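Type IV pilus assembly protein PilF (Thermus thermophilus HB8, PDB 5OIU) probably hydrolyses ATP as a six-subunit AAA+ motor of the secretion ATPase family, powering the assembly of type IV pili. Local coordinates at residues 82-87 against 177-182; 153-158 against 242-247; 190-193 against 199-202; 68-73 against 77-82. All blocks are in the same frame, centred on the assembly; numbering follows the deposited sequence.

Contact 1 (82-87 against 177-182); sequences RVRYRE and EDPVEY. With ATP (adenosine-5'-triphosphate), chain Q.
The ring of Pro179 packs on the guanidinium of Arg84: Pro179 CD lies 3.5 Å from Arg84 NH1 and 3.4 Å above the guanidinium plane, offset toward its rim. The opposite face is backed by Arg82 CD, so the flat group is sandwiched between aliphatic carbons of its own strand and of the loop. Pro179 follows a cis peptide bond, and the two side chains arrive from opposite directions. An extended course from CG to NE (chi2 -175°) carries the Arg84 guanidinium out to the proline.

The contact bridges two domains: strand 79-87 edges an antiparallel sheet, whereas 177-182 leaves strand 173-177 of the nucleotide-binding sheet with a sequence, EDPVE, that fits the Asp box of secretion ATPases.

Opposite charges probably attract at long range. Glu181 OE1 lies 4.2 Å from Arg84 NH2 and 4.4 Å from Arg82 NH1, beyond salt-bridge distance; it stands well out of the Arg82 guanidinium plane, where no N-H points at it. The Glu181 carboxylate and Arg84 guanidinium planes are 61° apart.

Arg82 has two polar partners. Its NH2 donates weakly to ATP O2A at 2.6 Å and ATP O3G at 3.2 Å; its NH1 forms a salt bridge with Asp93.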
# COMPACT_ATOMS: atom_id res chain seq x y z
N ARG C 82 -13.36 -9.83 31.33
CA ARG C 82 -14.12 -10.85 32.03
C ARG C 82 -13.55 -11.02 33.42
O ARG C 82 -12.33 -10.92 33.63
CB ARG C 82 -14.10 -12.17 31.28
CG ARG C 82 -15.34 -12.96 31.51
CD ARG C 82 -15.19 -14.34 30.99
NE ARG C 82 -15.57 -14.43 29.60
CZ ARG C 82 -16.22 -15.48 29.08
NH1 ARG C 82 -16.58 -16.48 29.87
NH2 ARG C 82 -16.52 -15.51 27.79
N VAL C 83 -14.44 -11.25 34.38
CA VAL C 83 -14.09 -11.46 35.78
C VAL C 83 -14.51 -12.87 36.14
O VAL C 83 -15.71 -13.19 36.13
CB VAL C 83 -14.78 -10.44 36.70
CG1 VAL C 83 -14.48 -10.75 38.14
CG2 VAL C 83 -14.38 -9.00 36.35
N ARG C 84 -13.54 -13.72 36.47
CA ARG C 84 -13.86 -15.09 36.88
C ARG C 84 -13.86 -15.13 38.40
O ARG C 84 -12.84 -15.37 39.04
CB ARG C 84 -12.89 -16.07 36.25
CG ARG C 84 -12.66 -15.71 34.82
CD ARG C 84 -11.80 -16.69 34.08
NE ARG C 84 -12.15 -16.74 32.66
CZ ARG C 84 -11.79 -15.82 31.78
NH1 ARG C 84 -11.08 -14.77 32.18
NH2 ARG C 84 -12.14 -15.94 30.50
N TYR C 85 -15.04 -14.88 38.98
CA TYR C 85 -15.24 -14.75 40.42
C TYR C 85 -15.40 -16.12 41.07
O TYR C 85 -16.35 -16.85 40.77
CB TYR C 85 -16.46 -13.88 40.67
CG TYR C 85 -16.64 -13.42 42.09
CD1 TYR C 85 -15.97 -12.31 42.56
CD2 TYR C 85 -17.48 -14.10 42.96
CE1 TYR C 85 -16.13 -11.88 43.85
CE2 TYR C 85 -17.65 -13.68 44.24
CZ TYR C 85 -16.97 -12.57 44.69
OH TYR C 85 -17.13 -12.14 45.98
N ARG C 86 -14.48 -16.46 41.96
CA ARG C 86 -14.49 -17.74 42.67
C ARG C 86 -14.25 -17.45 44.14
O ARG C 86 -13.11 -17.17 44.54
CB ARG C 86 -13.45 -18.68 42.08
CG ARG C 86 -13.90 -19.40 40.79
CD ARG C 86 -13.35 -18.74 39.54
NE ARG C 86 -14.02 -19.17 38.30
CZ ARG C 86 -15.09 -18.57 37.78
NH1 ARG C 86 -15.65 -17.54 38.38
NH2 ARG C 86 -15.62 -19.01 36.65
N GLU C 87 -15.33 -17.46 44.94
CA GLU C 87 -15.27 -17.35 46.40
C GLU C 87 -16.21 -18.41 46.97
O GLU C 87 -17.43 -18.23 46.95
CB GLU C 87 -15.67 -15.96 46.90
CG GLU C 87 -14.86 -14.80 46.34
CD GLU C 87 -13.44 -14.73 46.90
OE1 GLU C 87 -13.27 -14.40 48.09
OE2 GLU C 87 -12.49 -15.00 46.13
N GLU C 177 -3.14 -20.83 27.06
CA GLU C 177 -4.43 -20.20 27.32
C GLU C 177 -4.27 -19.05 28.31
O GLU C 177 -3.40 -19.08 29.19
CB GLU C 177 -5.45 -21.22 27.87
CG GLU C 177 -5.63 -22.45 26.99
CD GLU C 177 -6.76 -23.33 27.46
OE1 GLU C 177 -7.85 -22.80 27.77
OE2 GLU C 177 -6.56 -24.57 27.53
N ASP C 178 -5.09 -18.03 28.13
CA ASP C 178 -5.11 -16.88 29.04
C ASP C 178 -6.54 -16.50 29.35
O ASP C 178 -7.14 -15.66 28.66
CB ASP C 178 -4.37 -15.68 28.45
CG ASP C 178 -4.40 -14.48 29.38
OD1 ASP C 178 -4.66 -14.66 30.59
OD2 ASP C 178 -4.16 -13.35 28.90
N PRO C 179 -7.12 -17.06 30.42
CA PRO C 179 -6.48 -18.08 31.25
C PRO C 179 -6.89 -19.47 30.78
O PRO C 179 -7.58 -19.58 29.78
CB PRO C 179 -7.04 -17.76 32.64
CG PRO C 179 -8.48 -17.32 32.33
CD PRO C 179 -8.47 -16.73 30.92
N VAL C 180 -6.48 -20.52 31.49
CA VAL C 180 -7.10 -21.82 31.28
C VAL C 180 -8.48 -21.80 31.93
O VAL C 180 -8.60 -21.56 33.14
CB VAL C 180 -6.23 -22.95 31.86
CG1 VAL C 180 -7.03 -24.22 31.96
CG2 VAL C 180 -5.01 -23.17 30.99
N GLU C 181 -9.50 -22.13 31.15
CA GLU C 181 -10.89 -22.12 31.64
C GLU C 181 -11.36 -23.55 31.93
O GLU C 181 -11.39 -23.95 33.07
CB GLU C 181 -11.81 -21.58 30.54
CG GLU C 181 -11.73 -20.09 30.33
CD GLU C 181 -12.41 -19.63 29.05
OE1 GLU C 181 -13.62 -19.56 29.04
OE2 GLU C 181 -11.73 -19.36 28.09
N TYR C 182 -11.75 -24.26 30.92
CA TYR C 182 -12.21 -25.62 31.10
C TYR C 182 -11.03 -26.57 31.29
O TYR C 182 -9.89 -26.28 30.91
CB TYR C 182 -13.05 -26.05 29.90
CG TYR C 182 -14.12 -25.06 29.49
CD1 TYR C 182 -13.82 -23.95 28.71
CD2 TYR C 182 -15.45 -25.24 29.88
CE1 TYR C 182 -14.81 -23.03 28.33
CE2 TYR C 182 -16.45 -24.33 29.51
CZ TYR C 182 -16.13 -23.23 28.74
OH TYR C 182 -17.12 -22.33 28.37
PG ATP Q . -13.90 -14.41 25.09
O1G ATP Q . -14.04 -13.30 24.05
O2G ATP Q . -12.68 -15.28 24.89
O3G ATP Q . -14.06 -13.97 26.52
PB ATP Q . -15.45 -16.48 23.82
O1B ATP Q . -15.59 -15.81 22.48
O2B ATP Q . -14.45 -17.59 24.05
O3B ATP Q . -15.21 -15.36 24.95
PA ATP Q . -17.03 -18.25 25.34
O1A ATP Q . -16.84 -19.67 24.89
O2A ATP Q . -16.26 -17.76 26.55
O3A ATP Q . -16.87 -17.13 24.19
O5' ATP Q . -18.61 -18.17 25.64
C5' ATP Q . -19.23 -16.99 26.15
C4' ATP Q . -20.56 -17.43 26.75
O4' ATP Q . -21.44 -17.93 25.74
C3' ATP Q . -20.33 -18.55 27.75
O3' ATP Q . -21.19 -18.23 28.86
C2' ATP Q . -20.73 -19.80 26.97
O2' ATP Q . -21.16 -20.90 27.79
C1' ATP Q . -21.80 -19.28 26.01
N9 ATP Q . -21.84 -20.01 24.72
C8 ATP Q . -20.76 -20.24 23.94
N7 ATP Q . -21.12 -20.92 22.82
C5 ATP Q . -22.44 -21.15 22.88
C6 ATP Q . -23.44 -21.82 22.01
N6 ATP Q . -23.08 -22.40 20.84
N1 ATP Q . -24.72 -21.83 22.43
C2 ATP Q . -25.08 -21.25 23.59
N3 ATP Q . -24.23 -20.62 24.43
C4 ATP Q . -22.92 -20.53 24.13

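Contact 2 (153-158 against 242-247); sequences SGKSFT and TLHTND. With MG (magnesium ion), chain R; ATP (adenosine-5'-triphosphate), chain Q.
Lys155 lays its aliphatic chain across the methyl of Thr242, Lys155 CD standing 3.6 Å from Thr242 CG2 with the two side chains at about a right angle. The lysine chain bends at the CG-CD bond (chi3 -110°) and again at CD-CE, which curls NZ back to the triphosphate: Lys155 NZ donates to ATP O1B at 2.8 Å and lies 2.7 Å from ATP O1G. His244 approaches the same place from the other segment, its NE2 3.5 Å from Lys155 NZ in an oblique approach, with ATP O1G near the plane of its ring at the edge.

Residues 153-158 carry the end of the P-loop (Walker A motif). The amide of Lys155 points at ATP O1B (158°) and that of Ser156 N at ATP O2B, 2.8 Å away (163°); Gly154 N and Phe157 N reach O3A and O1A. Ser156 OG binds the magnesium ion at 2.2 Å, and ATP O2G, O2B and three waters complete six ligands. A methionine in place of Lys155 would probably leave the beta and gamma phosphate oxygens without their ammonium partner.

Helix 155-166 thus starts over the C-terminal end of strand 238-243. Lys155 also touches Ile147 on the adjacent parallel strand 143-148, while Leu243 points away from the P-loop and packs on helix 248-257.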
# COMPACT_ATOMS: atom_id res chain seq x y z
N SER C 153 -18.25 -14.21 21.89
CA SER C 153 -19.13 -14.79 20.87
C SER C 153 -19.05 -16.31 20.78
O SER C 153 -19.55 -16.87 19.80
CB SER C 153 -18.83 -14.17 19.50
OG SER C 153 -17.50 -14.42 19.10
N GLY C 154 -18.48 -16.99 21.78
CA GLY C 154 -18.47 -18.45 21.82
C GLY C 154 -17.23 -19.13 21.26
O GLY C 154 -17.27 -20.35 21.01
N LYS C 155 -16.13 -18.39 21.08
CA LYS C 155 -14.93 -18.94 20.44
C LYS C 155 -14.34 -20.08 21.25
O LYS C 155 -14.04 -21.15 20.70
CB LYS C 155 -13.89 -17.84 20.24
CG LYS C 155 -14.28 -16.71 19.29
CD LYS C 155 -13.23 -15.59 19.36
CE LYS C 155 -13.81 -14.34 20.05
NZ LYS C 155 -13.50 -14.20 21.51
N SER C 156 -14.13 -19.88 22.54
CA SER C 156 -13.52 -20.92 23.35
C SER C 156 -14.44 -22.14 23.47
O SER C 156 -13.98 -23.28 23.47
CB SER C 156 -13.15 -20.37 24.71
OG SER C 156 -12.04 -19.53 24.55
N PHE C 157 -15.74 -21.92 23.57
CA PHE C 157 -16.67 -23.03 23.68
C PHE C 157 -16.63 -23.89 22.42
O PHE C 157 -16.59 -25.12 22.50
CB PHE C 157 -18.07 -22.50 23.93
CG PHE C 157 -19.06 -23.52 24.37
CD1 PHE C 157 -19.16 -23.88 25.71
CD2 PHE C 157 -19.96 -24.07 23.45
CE1 PHE C 157 -20.12 -24.81 26.14
CE2 PHE C 157 -20.92 -24.99 23.87
CZ PHE C 157 -21.00 -25.36 25.21
N THR C 158 -16.63 -23.25 21.25
CA THR C 158 -16.48 -24.00 20.00
C THR C 158 -15.14 -24.72 19.94
O THR C 158 -15.07 -25.90 19.58
CB THR C 158 -16.64 -23.05 18.81
OG1 THR C 158 -18.01 -22.70 18.68
CG2 THR C 158 -16.13 -23.68 17.50
N THR C 242 -7.45 -18.84 18.15
CA THR C 242 -8.53 -17.86 18.28
C THR C 242 -8.01 -16.49 17.88
O THR C 242 -6.91 -16.09 18.29
CB THR C 242 -9.06 -17.85 19.72
OG1 THR C 242 -9.92 -18.98 19.91
CG2 THR C 242 -9.86 -16.61 20.01
N LEU C 243 -8.77 -15.79 17.05
CA LEU C 243 -8.43 -14.46 16.57
C LEU C 243 -9.64 -13.56 16.70
O LEU C 243 -10.78 -14.01 16.60
CB LEU C 243 -7.98 -14.52 15.13
CG LEU C 243 -7.04 -13.45 14.60
CD1 LEU C 243 -5.71 -13.52 15.30
CD2 LEU C 243 -6.87 -13.64 13.09
N HIS C 244 -9.39 -12.29 16.95
CA HIS C 244 -10.46 -11.30 17.10
C HIS C 244 -10.58 -10.50 15.81
O HIS C 244 -9.75 -9.63 15.52
CB HIS C 244 -10.20 -10.41 18.30
CG HIS C 244 -10.24 -11.16 19.60
ND1 HIS C 244 -9.23 -12.02 19.99
CD2 HIS C 244 -11.18 -11.20 20.58
CE1 HIS C 244 -9.54 -12.55 21.16
NE2 HIS C 244 -10.71 -12.06 21.55
N THR C 245 -11.58 -10.86 15.00
CA THR C 245 -12.03 -10.13 13.83
C THR C 245 -13.54 -10.28 13.77
O THR C 245 -14.11 -11.16 14.42
CB THR C 245 -11.43 -10.67 12.51
OG1 THR C 245 -11.98 -11.97 12.24
CG2 THR C 245 -9.91 -10.75 12.59
N ASN C 246 -14.20 -9.46 12.97
CA ASN C 246 -15.65 -9.53 12.93
C ASN C 246 -16.16 -10.29 11.70
O ASN C 246 -17.36 -10.26 11.41
CB ASN C 246 -16.24 -8.12 13.02
CG ASN C 246 -16.58 -7.76 14.46
OD1 ASN C 246 -15.68 -7.73 15.32
ND2 ASN C 246 -17.86 -7.52 14.75
N ASP C 247 -15.29 -11.05 11.05
CA ASP C 247 -15.61 -11.60 9.74
C ASP C 247 -14.53 -12.61 9.41
O ASP C 247 -13.37 -12.44 9.79
CB ASP C 247 -15.67 -10.46 8.72
CG ASP C 247 -15.68 -10.93 7.29
OD1 ASP C 247 -16.73 -11.43 6.83
OD2 ASP C 247 -14.63 -10.78 6.64
MG MG R . -12.57 -17.39 24.80
PG ATP Q . -13.90 -14.41 25.09
O1G ATP Q . -14.04 -13.30 24.05
O2G ATP Q . -12.68 -15.28 24.89
O3G ATP Q . -14.06 -13.97 26.52
PB ATP Q . -15.45 -16.48 23.82
O1B ATP Q . -15.59 -15.81 22.48
O2B ATP Q . -14.45 -17.59 24.05
O3B ATP Q . -15.21 -15.36 24.95
PA ATP Q . -17.03 -18.25 25.34
O1A ATP Q . -16.84 -19.67 24.89
O2A ATP Q . -16.26 -17.76 26.55
O3A ATP Q . -16.87 -17.13 24.19
O5' ATP Q . -18.61 -18.17 25.64
C5' ATP Q . -19.23 -16.99 26.15
C4' ATP Q . -20.56 -17.43 26.75
O4' ATP Q . -21.44 -17.93 25.74
C3' ATP Q . -20.33 -18.55 27.75
O3' ATP Q . -21.19 -18.23 28.86
C2' ATP Q . -20.73 -19.80 26.97
O2' ATP Q . -21.16 -20.90 27.79
C1' ATP Q . -21.80 -19.28 26.01
N9 ATP Q . -21.84 -20.01 24.72
C8 ATP Q . -20.76 -20.24 23.94
N7 ATP Q . -21.12 -20.92 22.82
C5 ATP Q . -22.44 -21.15 22.88
C6 ATP Q . -23.44 -21.82 22.01
N6 ATP Q . -23.08 -22.40 20.84
N1 ATP Q . -24.72 -21.83 22.43
C2 ATP Q . -25.08 -21.25 23.59
N3 ATP Q . -24.23 -20.62 24.43
C4 ATP Q . -22.92 -20.53 24.13
O HOH W 1 -13.60 -17.55 26.50
O HOH W 2 -10.71 -17.44 25.85
O HOH W 3 -11.41 -16.89 23.33

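Contact 3 (190-193 against 199-202); sequences TQVN and TFAR
Val192 and Phe200 meet across a short strand-loop-helix connection at the edge of the nucleotide-binding sheet, where weakly bonded strand 188-191 ends and helix 200-206 begins after the loop 192-199, whose last residue, Thr199, is the N-cap.

Thr190, the first residue of the segment, belongs to the sheet: its backbone pairs with Glu177 of strand 173-177, and its OG1 is hydrogen-bonded to Pro100 O of a second subunit. Gln191 OE1 is hydrogen-bonded to Val180 N of the loop 177-182.

Val192 carries the contact. Its CG1 sits 3.8 Å from the centroid of the Phe200 ring and only 2° off the ring normal, a CH-pi contact over the centre of one face. Val192 CG1 lies 4.0 Å from Phe200 CE2 and 4.1 Å from Phe200 CG, and the other ring carbons stay within this range, which confirms the centring. CG1 is anti to the carbonyl carbon (chi1 -53°), which directs that branch at the ring. Ile176 of strand 173-177 touches both side chains and extends the apolar cluster. Asn193 turns its first side-chain bond away from the helix and packs on Arg76 of the second subunit.

On the helix side, Thr199 OG1 accepts from Arg202 N at 3.1 Å, with an N-H...O angle of 157°.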
# COMPACT_ATOMS: atom_id res chain seq x y z
N THR C 190 -1.52 -25.28 29.52
CA THR C 190 -0.50 -24.37 30.02
C THR C 190 -1.09 -22.96 30.01
O THR C 190 -1.66 -22.54 29.00
CB THR C 190 0.76 -24.44 29.14
OG1 THR C 190 1.37 -25.72 29.31
CG2 THR C 190 1.77 -23.34 29.50
N GLN C 191 -0.97 -22.26 31.13
CA GLN C 191 -1.55 -20.93 31.29
C GLN C 191 -0.46 -19.87 31.22
O GLN C 191 0.63 -20.05 31.78
CB GLN C 191 -2.26 -20.80 32.63
CG GLN C 191 -3.03 -19.54 32.74
CD GLN C 191 -3.97 -19.57 33.92
OE1 GLN C 191 -5.09 -20.10 33.84
NE2 GLN C 191 -3.51 -19.00 35.03
N VAL C 192 -0.75 -18.76 30.53
CA VAL C 192 0.25 -17.71 30.44
C VAL C 192 0.44 -17.10 31.82
O VAL C 192 -0.50 -17.02 32.62
CB VAL C 192 -0.12 -16.65 29.39
CG1 VAL C 192 -0.42 -17.31 28.03
CG2 VAL C 192 -1.27 -15.82 29.85
N ASN C 193 1.68 -16.72 32.13
CA ASN C 193 2.07 -16.27 33.46
C ASN C 193 2.99 -15.07 33.29
O ASN C 193 4.22 -15.22 33.23
CB ASN C 193 2.75 -17.40 34.24
CG ASN C 193 3.06 -17.03 35.66
OD1 ASN C 193 2.77 -15.93 36.10
ND2 ASN C 193 3.64 -17.97 36.41
N THR C 199 5.01 -15.83 28.32
CA THR C 199 4.14 -15.27 27.32
C THR C 199 3.59 -16.36 26.40
O THR C 199 4.05 -17.51 26.40
CB THR C 199 4.88 -14.25 26.47
OG1 THR C 199 6.08 -14.85 25.98
CG2 THR C 199 5.19 -13.00 27.29
N PHE C 200 2.61 -15.96 25.60
CA PHE C 200 2.16 -16.82 24.51
C PHE C 200 3.35 -17.28 23.68
O PHE C 200 3.58 -18.48 23.52
CB PHE C 200 1.15 -16.07 23.64
CG PHE C 200 -0.29 -16.21 24.12
CD1 PHE C 200 -0.96 -17.40 23.98
CD2 PHE C 200 -0.94 -15.15 24.69
CE1 PHE C 200 -2.26 -17.54 24.41
CE2 PHE C 200 -2.26 -15.27 25.11
CZ PHE C 200 -2.91 -16.47 24.98
N ALA C 201 4.14 -16.32 23.19
CA ALA C 201 5.23 -16.66 22.28
C ALA C 201 6.24 -17.57 22.95
O ALA C 201 6.68 -18.55 22.35
CB ALA C 201 5.92 -15.40 21.76
N ARG C 202 6.62 -17.26 24.19
CA ARG C 202 7.65 -18.05 24.85
C ARG C 202 7.17 -19.48 25.10
O ARG C 202 7.92 -20.44 24.89
CB ARG C 202 8.06 -17.39 26.16
CG ARG C 202 8.95 -18.25 27.04
CD ARG C 202 10.37 -18.31 26.50
NE ARG C 202 11.27 -19.02 27.41
CZ ARG C 202 11.67 -18.54 28.59
NH1 ARG C 202 11.26 -17.34 29.00
NH2 ARG C 202 12.49 -19.26 29.35

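Contact 4 (68-73 against 77-82); sequences GGLNIA and LPQDGR. With ATP (adenosine-5'-triphosphate), chain Q.
The carboxamide of Gln79 meets the backbone of Asn71 with both its polar atoms. Asn71 N donates to Gln79 OE1 at 3.0 Å, lying in the carbonyl plane and not over a face, with a C=O...N angle of 151°. Gln79 NE2 returns a weak, longer bond to Asn71 O at 3.4 Å. Leu70 CB also packs on Gln79 OE1, 3.4 Å away. The second flat group, the Asn71 carboxamide, turns to its own segment: Ala73 N reaches Asn71 OD1 at 2.7 Å from well above the carbonyl plane (59° out), closing an Asx turn.

Further along, Leu70 CD2 presses on Asp80 O at 3.1 Å, a tight fit. Asp80 OD2 forms a salt bridge with Arg209 of a third subunit. Gly68 and Gly81 bring their CA atoms within 4.9 Å, and a CB on Gly81 would fall 2.4 Å from Gly68 O. Gly69, at positive phi, ends helix 57-67 in a Schellman motif.

Residues 68-71 and 79-82 run 153° apart, yet Gln79 and Gly81 spend backbone bonds on strand 90-101, at Thr98 and Leu96. With an alanine in place of Gln79, Asn71 N is likely to lose its acceptor, and the chain after Leu70 one of its ties.

The chemistry implies that a side-chain amide stands in for strand pairing, holding the post-helix loop against the strand that is outermost within this chain.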
# COMPACT_ATOMS: atom_id res chain seq x y z
N GLY C 68 -10.94 -7.43 36.65
CA GLY C 68 -11.10 -7.70 35.25
C GLY C 68 -9.86 -7.50 34.43
O GLY C 68 -9.93 -7.60 33.20
N GLY C 69 -8.73 -7.21 35.07
CA GLY C 69 -7.49 -6.90 34.35
C GLY C 69 -7.56 -5.66 33.48
O GLY C 69 -7.07 -5.66 32.35
N LEU C 70 -8.18 -4.61 33.98
CA LEU C 70 -8.25 -3.34 33.28
C LEU C 70 -7.19 -2.39 33.82
O LEU C 70 -6.61 -2.62 34.89
CB LEU C 70 -9.64 -2.73 33.42
CG LEU C 70 -10.77 -3.71 33.11
CD1 LEU C 70 -12.13 -3.04 33.22
CD2 LEU C 70 -10.57 -4.27 31.72
N ASN C 71 -6.93 -1.33 33.07
CA ASN C 71 -5.92 -0.36 33.50
C ASN C 71 -6.56 0.64 34.45
O ASN C 71 -7.51 1.34 34.09
CB ASN C 71 -5.30 0.34 32.28
CG ASN C 71 -4.40 1.50 32.67
OD1 ASN C 71 -3.95 1.62 33.81
ND2 ASN C 71 -4.14 2.37 31.71
N ILE C 72 -6.04 0.69 35.68
CA ILE C 72 -6.52 1.64 36.68
C ILE C 72 -6.23 3.07 36.25
O ILE C 72 -6.98 4.00 36.59
CB ILE C 72 -5.86 1.34 38.04
CG1 ILE C 72 -6.38 0.02 38.62
CG2 ILE C 72 -6.04 2.52 39.03
CD1 ILE C 72 -5.55 -0.43 39.76
N ALA C 73 -5.14 3.29 35.52
CA ALA C 73 -4.70 4.64 35.20
C ALA C 73 -5.58 5.30 34.14
O ALA C 73 -5.74 6.53 34.16
CB ALA C 73 -3.24 4.63 34.75
N LEU C 77 -11.28 6.54 28.74
CA LEU C 77 -11.81 5.65 27.73
C LEU C 77 -12.54 4.47 28.37
O LEU C 77 -12.24 4.11 29.52
CB LEU C 77 -10.69 5.13 26.82
CG LEU C 77 -10.05 6.12 25.85
CD1 LEU C 77 -8.88 5.44 25.12
CD2 LEU C 77 -11.07 6.68 24.86
N PRO C 78 -13.48 3.84 27.67
CA PRO C 78 -14.15 2.66 28.23
C PRO C 78 -13.37 1.39 27.95
O PRO C 78 -12.80 1.21 26.88
CB PRO C 78 -15.50 2.64 27.50
CG PRO C 78 -15.21 3.26 26.18
CD PRO C 78 -14.09 4.27 26.40
N GLN C 79 -13.36 0.47 28.92
CA GLN C 79 -12.64 -0.79 28.81
C GLN C 79 -13.56 -1.96 29.13
O GLN C 79 -14.66 -1.77 29.65
CB GLN C 79 -11.41 -0.78 29.73
CG GLN C 79 -10.80 0.61 29.90
CD GLN C 79 -9.85 0.73 31.08
OE1 GLN C 79 -8.99 -0.11 31.29
NE2 GLN C 79 -10.01 1.80 31.86
N ASP C 80 -13.11 -3.17 28.80
CA ASP C 80 -13.86 -4.41 29.03
C ASP C 80 -12.94 -5.52 29.49
O ASP C 80 -11.76 -5.57 29.12
CB ASP C 80 -14.54 -4.95 27.79
CG ASP C 80 -15.13 -3.89 26.98
OD1 ASP C 80 -16.02 -3.24 27.54
OD2 ASP C 80 -14.74 -3.73 25.80
N GLY C 81 -13.53 -6.45 30.20
CA GLY C 81 -12.81 -7.61 30.66
C GLY C 81 -13.77 -8.57 31.31
O GLY C 81 -14.85 -8.19 31.78
N ARG C 82 -13.36 -9.83 31.33
CA ARG C 82 -14.12 -10.85 32.03
C ARG C 82 -13.55 -11.02 33.42
O ARG C 82 -12.33 -10.92 33.63
CB ARG C 82 -14.10 -12.17 31.28
CG ARG C 82 -15.34 -12.96 31.51
CD ARG C 82 -15.19 -14.34 30.99
NE ARG C 82 -15.57 -14.43 29.60
CZ ARG C 82 -16.22 -15.48 29.08
NH1 ARG C 82 -16.58 -16.48 29.87
NH2 ARG C 82 -16.52 -15.51 27.79
PG ATP Q . -13.90 -14.41 25.09
O1G ATP Q . -14.04 -13.30 24.05
O2G ATP Q . -12.68 -15.28 24.89
O3G ATP Q . -14.06 -13.97 26.52
PB ATP Q . -15.45 -16.48 23.82
O1B ATP Q . -15.59 -15.81 22.48
O2B ATP Q . -14.45 -17.59 24.05
O3B ATP Q . -15.21 -15.36 24.95
PA ATP Q . -17.03 -18.25 25.34
O1A ATP Q . -16.84 -19.67 24.89
O2A ATP Q . -16.26 -17.76 26.55
O3A ATP Q . -16.87 -17.13 24.19
O5' ATP Q . -18.61 -18.17 25.64
C5' ATP Q . -19.23 -16.99 26.15
C4' ATP Q . -20.56 -17.43 26.75
O4' ATP Q . -21.44 -17.93 25.74
C3' ATP Q . -20.33 -18.55 27.75
O3' ATP Q . -21.19 -18.23 28.86
C2' ATP Q . -20.73 -19.80 26.97
O2' ATP Q . -21.16 -20.90 27.79
C1' ATP Q . -21.80 -19.28 26.01
N9 ATP Q . -21.84 -20.01 24.72
C8 ATP Q . -20.76 -20.24 23.94
N7 ATP Q . -21.12 -20.92 22.82
C5 ATP Q . -22.44 -21.15 22.88
C6 ATP Q . -23.44 -21.82 22.01
N6 ATP Q . -23.08 -22.40 20.84
N1 ATP Q . -24.72 -21.83 22.43
C2 ATP Q . -25.08 -21.25 23.59
N3 ATP Q . -24.23 -20.62 24.43
C4 ATP Q . -22.92 -20.53 24.13

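Contacts 2 and 3 are buried, contacts 1 and 4 lie at the surface, and their chemistry follows. Contact 2, its centre about 4 Å from the centre of the chain, is governed by phosphate and metal; contact 3, its centre about 21 Å from that of the chain, is apolar, though both reach the same mixed sheet. Contacts 1 and 4 share strand 79-87 and Arg82, one using guanidinium packing and distant charges between domains, the other a side-chain amide within one domain. ATP touches contacts 1, 2 and 4. Contact 1 adjoins the others: Glu181 OE2 lies 3.6 Å from Ser156 OG of contact 2, and Val180 N is 2.8 Å from Gln191 OE1 of contact 3. Contacts 3 and 4 both face neighbouring subunits.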